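Local coordinates for protein nuclear import adaptor, Nro1 (PDB 3MSV) that inhibits Ofd1 directly, stabilises the Sre1 N-terminal transcription factor for hypoxic gene expression, and serves as a nuclear import adaptor, at residues Phe253-Cys258 against Thr291-Tyr296; Lys314-Leu319 against Met347-Ile352; Glu337-Leu342 against Cys367-Glu372. All coordinates share one frame; numbering follows the deposited sequence.

Overall arrangement
All three contacts join antiparallel helices in the C-terminal half of an all-helical chain, following one another outward from the chain's centre. Contact 1 is widest, its axes bridged by aromatic rings, and is partly buried; contact 2 is a buried meeting of branched aliphatic chains with a serine beside them; contact 3, also partly buried, has the closest axes, is built on an alanine, and one exposed glutamate lies at its border. Contacts 1 and 2 are joined where F293 and A294 touch W318 and L319, their centres about 14 Å apart. Contacts 2 and 3 share helix 338-352, their centres about 17 Å apart, and M347 meets I370 between them.

Contact 1 (Phe253-Cys258 against Thr291-Tyr296); sequences FLLDVC and TTFAEY
F293 spans most of the distance between the two helices, laying the far end of its ring among L254, L255 and C258. The ring tip is where packing is tight: CZ of F293 lies 3.6 Å from CD2 of L255, and CE2 of F293 lies 3.7 Å from CB of C258. L255 crosses the phenylalanine at about a right angle, its CA lying in the plane of the ring at the edge while its methyl approaches obliquely. On the same helix L254 adds its CB, 3.8 Å from CZ of F293. The C258 sulfur also lies obliquely to the aromatic group, but its modelled place is doubtful, so the CB contact is the surer part of this cysteine's approach. W318 of helix 308-332 stacks on the F293 ring and also touches L255, so a third helix joins this cluster.

The looser part lies one turn further along helix 276-302. There Y296, partly exposed, meets a single residue of 253-258: CD1 of L254 sits 3.6 Å from CE1 of Y296, and the same methyl lies 3.7 Å from the phenolic OH of Y296. The tyrosine ring leaves its helix with CG anti to the backbone N (chi1 158°), which carries it across to the leucine. L254 itself is buried, and L242 of helix 235-244 touches it too.

The pair buries 220 Å², its axes 12.2 Å apart, with long side chains bridging them. The N-to-C directions differ by 175°, an almost exactly antiparallel pair of neighbouring helices, as in the helical-hairpin stacking of a HEAT- or TPR-like repeat array.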
ATOM      1  N   PHE A 253       2.094 -15.099  -9.034  1.00 33.10           N
ATOM      2  CA  PHE A 253       1.223 -14.573  -7.980  1.00 33.01           C
ATOM      3  C   PHE A 253       1.705 -13.180  -7.585  1.00 32.38           C
ATOM      4  O   PHE A 253       0.929 -12.237  -7.512  1.00 31.99           O
ATOM      5  CB  PHE A 253       1.236 -15.521  -6.768  1.00 33.00           C
ATOM      6  CG  PHE A 253       0.432 -15.035  -5.582  1.00 33.64           C
ATOM      7  CD1 PHE A 253      -0.941 -15.228  -5.528  1.00 35.24           C
ATOM      8  CD2 PHE A 253       1.056 -14.428  -4.508  1.00 34.78           C
ATOM      9  CE1 PHE A 253      -1.678 -14.798  -4.431  1.00 35.38           C
ATOM     10  CE2 PHE A 253       0.325 -13.991  -3.407  1.00 35.45           C
ATOM     11  CZ  PHE A 253      -1.043 -14.179  -3.369  1.00 34.70           C
ATOM     12  N   LEU A 254       3.008 -13.065  -7.360  1.00 32.47           N
ATOM     13  CA  LEU A 254       3.650 -11.785  -7.044  1.00 32.00           C
ATOM     14  C   LEU A 254       3.400 -10.710  -8.094  1.00 31.95           C
ATOM     15  O   LEU A 254       3.105  -9.555  -7.761  1.00 31.34           O
ATOM     16  CB  LEU A 254       5.148 -11.985  -6.884  1.00 31.90           C
ATOM     17  CG  LEU A 254       5.430 -12.854  -5.680  1.00 31.58           C
ATOM     18  CD1 LEU A 254       6.904 -13.227  -5.581  1.00 32.45           C
ATOM     19  CD2 LEU A 254       4.972 -12.084  -4.469  1.00 31.82           C
ATOM     20  N   LEU A 255       3.549 -11.094  -9.358  1.00 31.70           N
ATOM     21  CA  LEU A 255       3.364 -10.174 -10.470  1.00 31.18           C
ATOM     22  C   LEU A 255       1.902  -9.769 -10.535  1.00 31.23           C
ATOM     23  O   LEU A 255       1.574  -8.633 -10.856  1.00 30.36           O
ATOM     24  CB  LEU A 255       3.774 -10.839 -11.792  1.00 30.96           C
ATOM     25  CG  LEU A 255       5.266 -10.945 -12.130  1.00 31.05           C
ATOM     26  CD1 LEU A 255       5.504 -11.949 -13.273  1.00 31.08           C
ATOM     27  CD2 LEU A 255       5.843  -9.566 -12.493  1.00 29.63           C
ATOM     28  N   ASP A 256       1.021 -10.726 -10.271  1.00 31.36           N
ATOM     29  CA  ASP A 256      -0.404 -10.433 -10.256  1.00 31.84           C
ATOM     30  C   ASP A 256      -0.731  -9.470  -9.109  1.00 31.08           C
ATOM     31  O   ASP A 256      -1.323  -8.414  -9.305  1.00 30.85           O
ATOM     32  CB  ASP A 256      -1.193 -11.719 -10.086  1.00 32.79           C
ATOM     33  CG  ASP A 256      -2.676 -11.472  -9.951  1.00 34.09           C
ATOM     34  OD1 ASP A 256      -3.214 -10.606 -10.676  1.00 36.62           O
ATOM     35  OD2 ASP A 256      -3.305 -12.157  -9.127  1.00 36.53           O
ATOM     36  N   VAL A 257      -0.323  -9.821  -7.904  1.00 30.77           N
ATOM     37  CA  VAL A 257      -0.715  -8.997  -6.771  1.00 30.91           C
ATOM     38  C   VAL A 257      -0.002  -7.653  -6.776  1.00 30.84           C
ATOM     39  O   VAL A 257      -0.594  -6.634  -6.422  1.00 30.88           O
ATOM     40  CB  VAL A 257      -0.558  -9.729  -5.434  1.00 30.70           C
ATOM     41  CG1 VAL A 257      -0.885  -8.800  -4.280  1.00 30.65           C
ATOM     42  CG2 VAL A 257      -1.462 -10.946  -5.414  1.00 30.01           C
ATOM     43  N   CYS A 258       1.249  -7.631  -7.213  1.00 30.48           N
ATOM     44  CA  CYS A 258       1.951  -6.362  -7.287  1.00 30.88           C
ATOM     45  C   CYS A 258       1.360  -5.395  -8.294  1.00 29.77           C
ATOM     46  O   CYS A 258       1.380  -4.186  -8.061  1.00 29.77           O
ATOM     47  CB  CYS A 258       3.439  -6.550  -7.524  1.00 30.46           C
ATOM     48  SG  CYS A 258       4.120  -7.513  -6.181  1.00 36.56           S
ATOM     49  N   THR A 291      11.300  -1.046  -6.777  1.00 26.33           N
ATOM     50  CA  THR A 291      12.614  -1.410  -6.257  1.00 26.79           C
ATOM     51  C   THR A 291      12.547  -2.719  -5.463  1.00 27.31           C
ATOM     52  O   THR A 291      13.424  -3.573  -5.578  1.00 27.12           O
ATOM     53  CB  THR A 291      13.245  -0.267  -5.423  1.00 26.74           C
ATOM     54  OG1 THR A 291      12.373   0.060  -4.352  1.00 28.41           O
ATOM     55  CG2 THR A 291      13.422   1.009  -6.281  1.00 25.11           C
ATOM     56  N   THR A 292      11.484  -2.890  -4.681  1.00 27.69           N
ATOM     57  CA  THR A 292      11.249  -4.149  -3.996  1.00 28.32           C
ATOM     58  C   THR A 292      11.222  -5.338  -4.958  1.00 28.58           C
ATOM     59  O   THR A 292      11.816  -6.382  -4.684  1.00 28.42           O
ATOM     60  CB  THR A 292       9.915  -4.137  -3.237  1.00 28.64           C
ATOM     61  OG1 THR A 292      10.000  -3.221  -2.140  1.00 30.28           O
ATOM     62  CG2 THR A 292       9.608  -5.531  -2.701  1.00 28.54           C
ATOM     63  N   PHE A 293      10.498  -5.199  -6.063  1.00 28.68           N
ATOM     64  CA  PHE A 293      10.419  -6.277  -7.030  1.00 29.22           C
ATOM     65  C   PHE A 293      11.807  -6.506  -7.672  1.00 29.89           C
ATOM     66  O   PHE A 293      12.254  -7.649  -7.796  1.00 30.18           O
ATOM     67  CB  PHE A 293       9.338  -5.994  -8.083  1.00 29.61           C
ATOM     68  CG  PHE A 293       8.510  -7.206  -8.444  1.00 30.02           C
ATOM     69  CD1 PHE A 293       9.078  -8.463  -8.481  1.00 31.33           C
ATOM     70  CD2 PHE A 293       7.175  -7.080  -8.756  1.00 32.07           C
ATOM     71  CE1 PHE A 293       8.328  -9.585  -8.802  1.00 32.65           C
ATOM     72  CE2 PHE A 293       6.411  -8.189  -9.086  1.00 32.96           C
ATOM     73  CZ  PHE A 293       6.994  -9.453  -9.107  1.00 33.82           C
ATOM     74  N   ALA A 294      12.514  -5.436  -8.036  1.00 29.82           N
ATOM     75  CA  ALA A 294      13.891  -5.591  -8.551  1.00 30.64           C
ATOM     76  C   ALA A 294      14.769  -6.384  -7.583  1.00 31.34           C
ATOM     77  O   ALA A 294      15.556  -7.235  -7.987  1.00 31.55           O
ATOM     78  CB  ALA A 294      14.536  -4.242  -8.840  1.00 29.70           C
ATOM     79  N   GLU A 295      14.636  -6.078  -6.301  1.00 32.09           N
ATOM     80  CA  GLU A 295      15.461  -6.679  -5.280  1.00 33.26           C
ATOM     81  C   GLU A 295      15.139  -8.175  -5.159  1.00 33.80           C
ATOM     82  O   GLU A 295      16.001  -9.002  -4.828  1.00 33.67           O
ATOM     83  CB  GLU A 295      15.214  -5.962  -3.962  1.00 33.30           C
ATOM     84  CG  GLU A 295      16.220  -6.271  -2.898  1.00 37.24           C
ATOM     85  CD  GLU A 295      15.791  -5.760  -1.536  1.00 41.76           C
ATOM     86  OE1 GLU A 295      16.361  -6.215  -0.518  1.00 44.13           O
ATOM     87  OE2 GLU A 295      14.882  -4.900  -1.485  1.00 43.77           O
ATOM     88  N   TYR A 296      13.889  -8.518  -5.445  1.00 33.99           N
ATOM     89  CA  TYR A 296      13.445  -9.891  -5.358  1.00 34.01           C
ATOM     90  C   TYR A 296      14.142 -10.713  -6.432  1.00 34.52           C
ATOM     91  O   TYR A 296      14.603 -11.825  -6.169  1.00 34.29           O
ATOM     92  CB  TYR A 296      11.932  -9.938  -5.505  1.00 33.55           C
ATOM     93  CG  TYR A 296      11.368 -11.258  -5.943  1.00 33.29           C
ATOM     94  CD1 TYR A 296      10.998 -12.222  -5.012  1.00 32.37           C
ATOM     95  CD2 TYR A 296      11.166 -11.531  -7.294  1.00 33.86           C
ATOM     96  CE1 TYR A 296      10.464 -13.436  -5.416  1.00 33.98           C
ATOM     97  CE2 TYR A 296      10.632 -12.741  -7.715  1.00 33.10           C
ATOM     98  CZ  TYR A 296      10.290 -13.690  -6.771  1.00 34.20           C
ATOM     99  OH  TYR A 296       9.753 -14.884  -7.178  1.00 35.23           O
TER

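Contact 2 (Lys314-Leu319 against Met347-Ile352); sequences KASSWL and MDLAQI
I352 holds CG1 between its backbone N and carbonyl carbon (chi1 74°) and extends the chain beyond, sending CD1 across to A315, whereas L349 keeps CG anti to the carbonyl carbon (chi1 -81°) and brings CD2 toward L319. The terminal methyl of I352 makes the shortest approach, CD1 lying 3.5 Å from CB of A315. It also meets L319, the two side chains reaching toward each other tip to tip with CD2 of L319 3.9 Å from CD1 of I352.

L319 meets three residues, D348, L349 and I352. L349 slides past it in the opposite direction, placing CD2 3.7 Å from CB of L319. D348 lies across it at about a right angle and touches through its methylene, CB 4.0 Å from CD2 of L319, so the aspartate contributes carbon rather than charge here.

S316 sits beside this apolar group at the closest backbone approach, its CA 6.3 Å from that of L349. The serine hydroxyl touches the I352 methyl, OG to CD1 3.9 Å, but its polar need is met within its own helix by a hydrogen bond with the carbonyl of I312. Behind the contact, A294 of helix 276-302 packs on L319, while Y362 of helix 356-375 packs on L349, so each helix of the pair also touches a further helix.

Largely buried and mainly apolar, with axes 10.1 Å apart crossing at -163°, the arrangement is that of the antiparallel helix pairs stacked in alpha-helical repeat folds.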
ATOM      1  N   LYS A 314      14.769  -9.394 -15.995  1.00 33.66           N
ATOM      2  CA  LYS A 314      13.604  -9.006 -15.231  1.00 32.75           C
ATOM      3  C   LYS A 314      13.999  -7.972 -14.201  1.00 32.11           C
ATOM      4  O   LYS A 314      13.347  -6.942 -14.074  1.00 32.73           O
ATOM      5  CB  LYS A 314      12.984 -10.211 -14.560  1.00 32.52           C
ATOM      6  CG  LYS A 314      12.232 -11.085 -15.517  1.00 32.04           C
ATOM      7  CD  LYS A 314      11.884 -12.385 -14.828  1.00 33.25           C
ATOM      8  CE  LYS A 314      10.896 -13.181 -15.636  1.00 33.69           C
ATOM      9  NZ  LYS A 314      10.800 -14.540 -15.060  1.00 34.42           N
ATOM     10  N   ALA A 315      15.084  -8.236 -13.492  1.00 31.01           N
ATOM     11  CA  ALA A 315      15.588  -7.301 -12.504  1.00 30.57           C
ATOM     12  C   ALA A 315      15.853  -5.937 -13.132  1.00 30.32           C
ATOM     13  O   ALA A 315      15.463  -4.905 -12.590  1.00 29.95           O
ATOM     14  CB  ALA A 315      16.850  -7.847 -11.852  1.00 30.00           C
ATOM     15  N   SER A 316      16.517  -5.939 -14.286  1.00 30.03           N
ATOM     16  CA  SER A 316      16.864  -4.698 -14.970  1.00 29.84           C
ATOM     17  C   SER A 316      15.632  -3.927 -15.339  1.00 29.30           C
ATOM     18  O   SER A 316      15.600  -2.699 -15.262  1.00 29.30           O
ATOM     19  CB  SER A 316      17.641  -5.007 -16.247  1.00 30.15           C
ATOM     20  OG  SER A 316      18.864  -5.638 -15.907  1.00 31.36           O
ATOM     21  N   SER A 317      14.626  -4.673 -15.768  1.00 28.85           N
ATOM     22  CA  SER A 317      13.368  -4.112 -16.206  1.00 28.98           C
ATOM     23  C   SER A 317      12.676  -3.339 -15.071  1.00 28.18           C
ATOM     24  O   SER A 317      12.184  -2.240 -15.272  1.00 27.82           O
ATOM     25  CB  SER A 317      12.467  -5.246 -16.676  1.00 28.91           C
ATOM     26  OG  SER A 317      11.374  -4.709 -17.370  1.00 31.00           O
ATOM     27  N   TRP A 318      12.662  -3.922 -13.880  1.00 27.51           N
ATOM     28  CA  TRP A 318      12.078  -3.272 -12.720  1.00 27.74           C
ATOM     29  C   TRP A 318      12.911  -2.094 -12.224  1.00 27.47           C
ATOM     30  O   TRP A 318      12.368  -1.063 -11.807  1.00 27.22           O
ATOM     31  CB  TRP A 318      11.896  -4.286 -11.600  1.00 27.64           C
ATOM     32  CG  TRP A 318      10.767  -5.207 -11.887  1.00 29.98           C
ATOM     33  CD1 TRP A 318      10.850  -6.542 -12.138  1.00 31.37           C
ATOM     34  CD2 TRP A 318       9.382  -4.863 -11.987  1.00 30.18           C
ATOM     35  NE1 TRP A 318       9.607  -7.057 -12.373  1.00 31.85           N
ATOM     36  CE2 TRP A 318       8.683  -6.047 -12.295  1.00 31.74           C
ATOM     37  CE3 TRP A 318       8.665  -3.668 -11.847  1.00 30.76           C
ATOM     38  CZ2 TRP A 318       7.293  -6.083 -12.462  1.00 31.72           C
ATOM     39  CZ3 TRP A 318       7.280  -3.700 -12.016  1.00 32.63           C
ATOM     40  CH2 TRP A 318       6.609  -4.904 -12.319  1.00 32.48           C
ATOM     41  N   LEU A 319      14.229  -2.276 -12.234  1.00 27.04           N
ATOM     42  CA  LEU A 319      15.170  -1.204 -11.940  1.00 26.55           C
ATOM     43  C   LEU A 319      14.936  -0.014 -12.862  1.00 26.35           C
ATOM     44  O   LEU A 319      14.988   1.131 -12.416  1.00 26.24           O
ATOM     45  CB  LEU A 319      16.591  -1.718 -12.111  1.00 26.57           C
ATOM     46  CG  LEU A 319      17.453  -2.074 -10.887  1.00 28.08           C
ATOM     47  CD1 LEU A 319      16.735  -1.987  -9.537  1.00 26.49           C
ATOM     48  CD2 LEU A 319      18.149  -3.410 -11.056  1.00 28.28           C
ATOM     49  N   MET A 347      23.489   2.041  -9.393  1.00 28.42           N
ATOM     50  CA  MET A 347      24.509   1.113  -8.897  1.00 29.23           C
ATOM     51  C   MET A 347      24.003  -0.321  -8.981  1.00 29.53           C
ATOM     52  O   MET A 347      24.761  -1.230  -9.338  1.00 29.68           O
ATOM     53  CB  MET A 347      24.887   1.456  -7.460  1.00 29.77           C
ATOM     54  CG  MET A 347      25.685   2.740  -7.339  1.00 32.10           C
ATOM     55  SD  MET A 347      26.152   3.093  -5.624  1.00 38.73           S
ATOM     56  CE  MET A 347      26.983   4.660  -5.801  1.00 35.35           C
ATOM     57  N   ASP A 348      22.722  -0.539  -8.675  1.00 29.50           N
ATOM     58  CA  ASP A 348      22.173  -1.894  -8.811  1.00 30.34           C
ATOM     59  C   ASP A 348      22.197  -2.334 -10.262  1.00 30.01           C
ATOM     60  O   ASP A 348      22.494  -3.493 -10.554  1.00 30.43           O
ATOM     61  CB  ASP A 348      20.735  -1.999  -8.302  1.00 31.01           C
ATOM     62  CG  ASP A 348      20.646  -1.997  -6.792  1.00 32.66           C
ATOM     63  OD1 ASP A 348      21.658  -2.292  -6.126  1.00 33.04           O
ATOM     64  OD2 ASP A 348      19.549  -1.690  -6.281  1.00 34.62           O
ATOM     65  N   LEU A 349      21.831  -1.428 -11.168  1.00 29.33           N
ATOM     66  CA  LEU A 349      21.924  -1.725 -12.599  1.00 28.93           C
ATOM     67  C   LEU A 349      23.379  -2.053 -12.955  1.00 29.21           C
ATOM     68  O   LEU A 349      23.650  -3.059 -13.597  1.00 28.93           O
ATOM     69  CB  LEU A 349      21.398  -0.560 -13.432  1.00 28.06           C
ATOM     70  CG  LEU A 349      19.865  -0.462 -13.595  1.00 26.90           C
ATOM     71  CD1 LEU A 349      19.442   0.945 -14.022  1.00 19.81           C
ATOM     72  CD2 LEU A 349      19.323  -1.541 -14.588  1.00 24.02           C
ATOM     73  N   ALA A 350      24.304  -1.215 -12.501  1.00 30.02           N
ATOM     74  CA  ALA A 350      25.735  -1.427 -12.747  1.00 31.16           C
ATOM     75  C   ALA A 350      26.152  -2.799 -12.256  1.00 31.84           C
ATOM     76  O   ALA A 350      26.921  -3.500 -12.900  1.00 31.85           O
ATOM     77  CB  ALA A 350      26.556  -0.353 -12.057  1.00 30.70           C
ATOM     78  N   GLN A 351      25.603  -3.195 -11.116  1.00 33.26           N
ATOM     79  CA  GLN A 351      25.991  -4.448 -10.488  1.00 33.83           C
ATOM     80  C   GLN A 351      25.593  -5.700 -11.265  1.00 33.90           C
ATOM     81  O   GLN A 351      26.284  -6.723 -11.194  1.00 34.12           O
ATOM     82  CB  GLN A 351      25.426  -4.532  -9.075  1.00 33.88           C
ATOM     83  CG  GLN A 351      25.855  -5.791  -8.364  1.00 36.69           C
ATOM     84  CD  GLN A 351      25.094  -6.011  -7.079  1.00 40.49           C
ATOM     85  OE1 GLN A 351      25.030  -5.126  -6.229  1.00 40.62           O
ATOM     86  NE2 GLN A 351      24.510  -7.198  -6.928  1.00 41.85           N
ATOM     87  N   ILE A 352      24.483  -5.651 -11.990  1.00 33.42           N
ATOM     88  CA  ILE A 352      23.993  -6.875 -12.596  1.00 33.30           C
ATOM     89  C   ILE A 352      24.087  -6.929 -14.108  1.00 33.36           C
ATOM     90  O   ILE A 352      24.042  -8.006 -14.679  1.00 33.26           O
ATOM     91  CB  ILE A 352      22.528  -7.212 -12.164  1.00 33.29           C
ATOM     92  CG1 ILE A 352      21.502  -6.298 -12.844  1.00 33.28           C
ATOM     93  CG2 ILE A 352      22.378  -7.189 -10.648  1.00 33.04           C
ATOM     94  CD1 ILE A 352      20.073  -6.535 -12.326  1.00 33.11           C
TER

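Contact 3 (Glu337-Leu342 against Cys367-Glu372); sequences ERLLKL and CNAIKE
A369 and L339 meet at the narrowest part of the contact, where the alanine methyl comes up to the backbone of the facing helix: CB of A369 lies 3.5 Å from the carbonyl O of L339. The reverse approach is almost as close, with CB of L339 3.7 Å from the carbonyl O of A369. Their CA atoms are 5.4 Å apart, a spacing that the small residue makes possible. The L339 side chain then divides its two methyls. CD2 rests 4.1 Å from CB of A369, while CD1 reaches the glutamate end of E372, 3.9 Å from its CD.

E372 comes obliquely across L339, its CG anti to the backbone N (chi1 -177°) and the chain extended beyond, and the exposed carboxylate edges the apolar patch. More loosely, L340 lays CD2 4.2 Å from CA of I370, and L342 touches the A369 methyl from further along its helix.

The helices run antiparallel, 166° between their N-to-C directions, with axes 8.1 Å apart, a pair within the C-terminal region, whose sequence family falls in the TPR clan, consistent with a helical-repeat fold.

Outside the pair, W326 of helix 308-332 packs against L339 and L342, and Y330 also touches L339. The W326 indole N-H is hydrogen-bonded to the carbonyl of R338, tying the chain near the start of helix 338-352 to that neighbour, while the R338 guanidinium makes salt bridges with D333 and E284. On the other helix, Y384, F387 and V388 of helix 382-391 pack on I370.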
ATOM      1  N   GLU A 337      18.462  15.643  -2.384  1.00 30.64           N
ATOM      2  CA  GLU A 337      18.759  14.372  -1.720  1.00 30.72           C
ATOM      3  C   GLU A 337      18.142  13.203  -2.486  1.00 29.72           C
ATOM      4  O   GLU A 337      18.621  12.084  -2.406  1.00 29.94           O
ATOM      5  CB  GLU A 337      18.349  14.359  -0.235  1.00 30.90           C
ATOM      6  CG  GLU A 337      16.834  14.184   0.013  1.00 34.43           C
ATOM      7  CD  GLU A 337      15.999  15.313  -0.586  1.00 38.47           C
ATOM      8  OE1 GLU A 337      16.516  16.443  -0.733  1.00 39.90           O
ATOM      9  OE2 GLU A 337      14.822  15.071  -0.918  1.00 41.25           O
ATOM     10  N   ARG A 338      17.093  13.460  -3.257  1.00 29.19           N
ATOM     11  CA  ARG A 338      16.498  12.400  -4.073  1.00 28.22           C
ATOM     12  C   ARG A 338      17.520  11.781  -5.033  1.00 27.99           C
ATOM     13  O   ARG A 338      17.425  10.605  -5.384  1.00 28.05           O
ATOM     14  CB  ARG A 338      15.316  12.934  -4.865  1.00 27.55           C
ATOM     15  CG  ARG A 338      14.134  13.313  -4.010  1.00 28.57           C
ATOM     16  CD  ARG A 338      12.893  13.589  -4.864  1.00 27.73           C
ATOM     17  NE  ARG A 338      11.764  13.928  -4.007  1.00 28.22           N
ATOM     18  CZ  ARG A 338      11.171  13.069  -3.176  1.00 28.26           C
ATOM     19  NH1 ARG A 338      11.593  11.811  -3.078  1.00 25.18           N
ATOM     20  NH2 ARG A 338      10.166  13.484  -2.425  1.00 29.35           N
ATOM     21  N   LEU A 339      18.501  12.578  -5.459  1.00 27.87           N
ATOM     22  CA  LEU A 339      19.503  12.096  -6.405  1.00 27.33           C
ATOM     23  C   LEU A 339      20.281  10.942  -5.836  1.00 27.22           C
ATOM     24  O   LEU A 339      20.791  10.119  -6.592  1.00 27.81           O
ATOM     25  CB  LEU A 339      20.465  13.213  -6.812  1.00 27.59           C
ATOM     26  CG  LEU A 339      19.850  14.197  -7.798  1.00 27.57           C
ATOM     27  CD1 LEU A 339      20.462  15.583  -7.625  1.00 28.14           C
ATOM     28  CD2 LEU A 339      20.003  13.665  -9.231  1.00 26.72           C
ATOM     29  N   LEU A 340      20.404  10.870  -4.512  1.00 26.71           N
ATOM     30  CA  LEU A 340      21.089   9.722  -3.923  1.00 26.69           C
ATOM     31  C   LEU A 340      20.319   8.447  -4.219  1.00 26.81           C
ATOM     32  O   LEU A 340      20.899   7.382  -4.440  1.00 27.03           O
ATOM     33  CB  LEU A 340      21.296   9.885  -2.412  1.00 26.33           C
ATOM     34  CG  LEU A 340      22.221  11.042  -2.001  1.00 26.42           C
ATOM     35  CD1 LEU A 340      22.439  11.015  -0.489  1.00 24.84           C
ATOM     36  CD2 LEU A 340      23.560  10.970  -2.748  1.00 21.90           C
ATOM     37  N   LYS A 341      18.997   8.552  -4.231  1.00 27.02           N
ATOM     38  CA  LYS A 341      18.173   7.387  -4.520  1.00 27.05           C
ATOM     39  C   LYS A 341      18.345   6.944  -5.977  1.00 26.19           C
ATOM     40  O   LYS A 341      18.443   5.743  -6.283  1.00 25.20           O
ATOM     41  CB  LYS A 341      16.712   7.701  -4.231  1.00 26.97           C
ATOM     42  CG  LYS A 341      15.952   6.488  -3.862  1.00 31.42           C
ATOM     43  CD  LYS A 341      16.546   5.247  -4.531  1.00 35.04           C
ATOM     44  CE  LYS A 341      15.891   3.987  -4.023  1.00 36.79           C
ATOM     45  NZ  LYS A 341      14.437   4.234  -3.802  1.00 36.07           N
ATOM     46  N   LEU A 342      18.394   7.915  -6.881  1.00 25.58           N
ATOM     47  CA  LEU A 342      18.677   7.579  -8.276  1.00 25.29           C
ATOM     48  C   LEU A 342      20.003   6.831  -8.360  1.00 25.56           C
ATOM     49  O   LEU A 342      20.126   5.836  -9.090  1.00 25.50           O
ATOM     50  CB  LEU A 342      18.697   8.819  -9.176  1.00 24.45           C
ATOM     51  CG  LEU A 342      19.170   8.564 -10.619  1.00 24.18           C
ATOM     52  CD1 LEU A 342      18.213   7.614 -11.338  1.00 22.50           C
ATOM     53  CD2 LEU A 342      19.312   9.874 -11.408  1.00 20.83           C
ATOM     54  N   CYS A 367      27.672   8.227 -10.202  1.00 31.13           N
ATOM     55  CA  CYS A 367      28.684   9.180  -9.787  1.00 31.71           C
ATOM     56  C   CYS A 367      28.223  10.620  -9.971  1.00 31.24           C
ATOM     57  O   CYS A 367      28.316  11.430  -9.051  1.00 31.15           O
ATOM     58  CB  CYS A 367      29.965   8.928 -10.576  1.00 32.48           C
ATOM     59  SG  CYS A 367      31.380   9.760  -9.879  1.00 35.32           S
ATOM     60  N   ASN A 368      27.730  10.937 -11.166  1.00 31.16           N
ATOM     61  CA  ASN A 368      27.154  12.259 -11.458  1.00 31.05           C
ATOM     62  C   ASN A 368      26.012  12.653 -10.526  1.00 30.32           C
ATOM     63  O   ASN A 368      25.885  13.810 -10.153  1.00 30.45           O
ATOM     64  CB  ASN A 368      26.595  12.301 -12.884  1.00 31.06           C
ATOM     65  CG  ASN A 368      27.667  12.435 -13.940  1.00 33.50           C
ATOM     66  OD1 ASN A 368      28.815  12.783 -13.646  1.00 35.18           O
ATOM     67  ND2 ASN A 368      27.292  12.168 -15.194  1.00 34.11           N
ATOM     68  N   ALA A 369      25.139  11.701 -10.202  1.00 29.54           N
ATOM     69  CA  ALA A 369      24.002  12.010  -9.317  1.00 29.10           C
ATOM     70  C   ALA A 369      24.513  12.334  -7.910  1.00 28.19           C
ATOM     71  O   ALA A 369      24.109  13.326  -7.313  1.00 27.52           O
ATOM     72  CB  ALA A 369      22.993  10.842  -9.276  1.00 28.01           C
ATOM     73  N   ILE A 370      25.410  11.488  -7.404  1.00 28.00           N
ATOM     74  CA  ILE A 370      26.009  11.682  -6.088  1.00 28.32           C
ATOM     75  C   ILE A 370      26.736  13.029  -5.988  1.00 29.21           C
ATOM     76  O   ILE A 370      26.555  13.751  -5.009  1.00 29.93           O
ATOM     77  CB  ILE A 370      26.983  10.544  -5.744  1.00 28.28           C
ATOM     78  CG1 ILE A 370      26.250   9.207  -5.703  1.00 27.21           C
ATOM     79  CG2 ILE A 370      27.677  10.799  -4.416  1.00 27.34           C
ATOM     80  CD1 ILE A 370      27.190   8.014  -5.562  1.00 26.17           C
ATOM     81  N   LYS A 371      27.536  13.380  -6.999  1.00 29.43           N
ATOM     82  CA  LYS A 371      28.270  14.663  -7.001  1.00 29.82           C
ATOM     83  C   LYS A 371      27.349  15.865  -7.026  1.00 29.22           C
ATOM     84  O   LYS A 371      27.587  16.851  -6.321  1.00 28.89           O
ATOM     85  CB  LYS A 371      29.220  14.771  -8.213  1.00 30.61           C
ATOM     86  CG  LYS A 371      30.675  14.391  -7.936  1.00 33.45           C
ATOM     87  CD  LYS A 371      31.231  15.175  -6.756  1.00 38.09           C
ATOM     88  CE  LYS A 371      32.696  15.566  -6.967  1.00 39.91           C
ATOM     89  NZ  LYS A 371      33.162  16.462  -5.860  1.00 40.70           N
ATOM     90  N   GLU A 372      26.320  15.803  -7.869  1.00 28.33           N
ATOM     91  CA  GLU A 372      25.344  16.871  -7.927  1.00 28.21           C
ATOM     92  C   GLU A 372      24.599  17.011  -6.597  1.00 27.55           C
ATOM     93  O   GLU A 372      24.411  18.111  -6.125  1.00 27.48           O
ATOM     94  CB  GLU A 372      24.353  16.678  -9.082  1.00 28.49           C
ATOM     95  CG  GLU A 372      23.375  17.846  -9.196  1.00 30.39           C
ATOM     96  CD  GLU A 372      22.393  17.689 -10.343  1.00 33.92           C
ATOM     97  OE1 GLU A 372      21.387  18.424 -10.367  1.00 36.04           O
ATOM     98  OE2 GLU A 372      22.622  16.830 -11.213  1.00 35.95           O
TER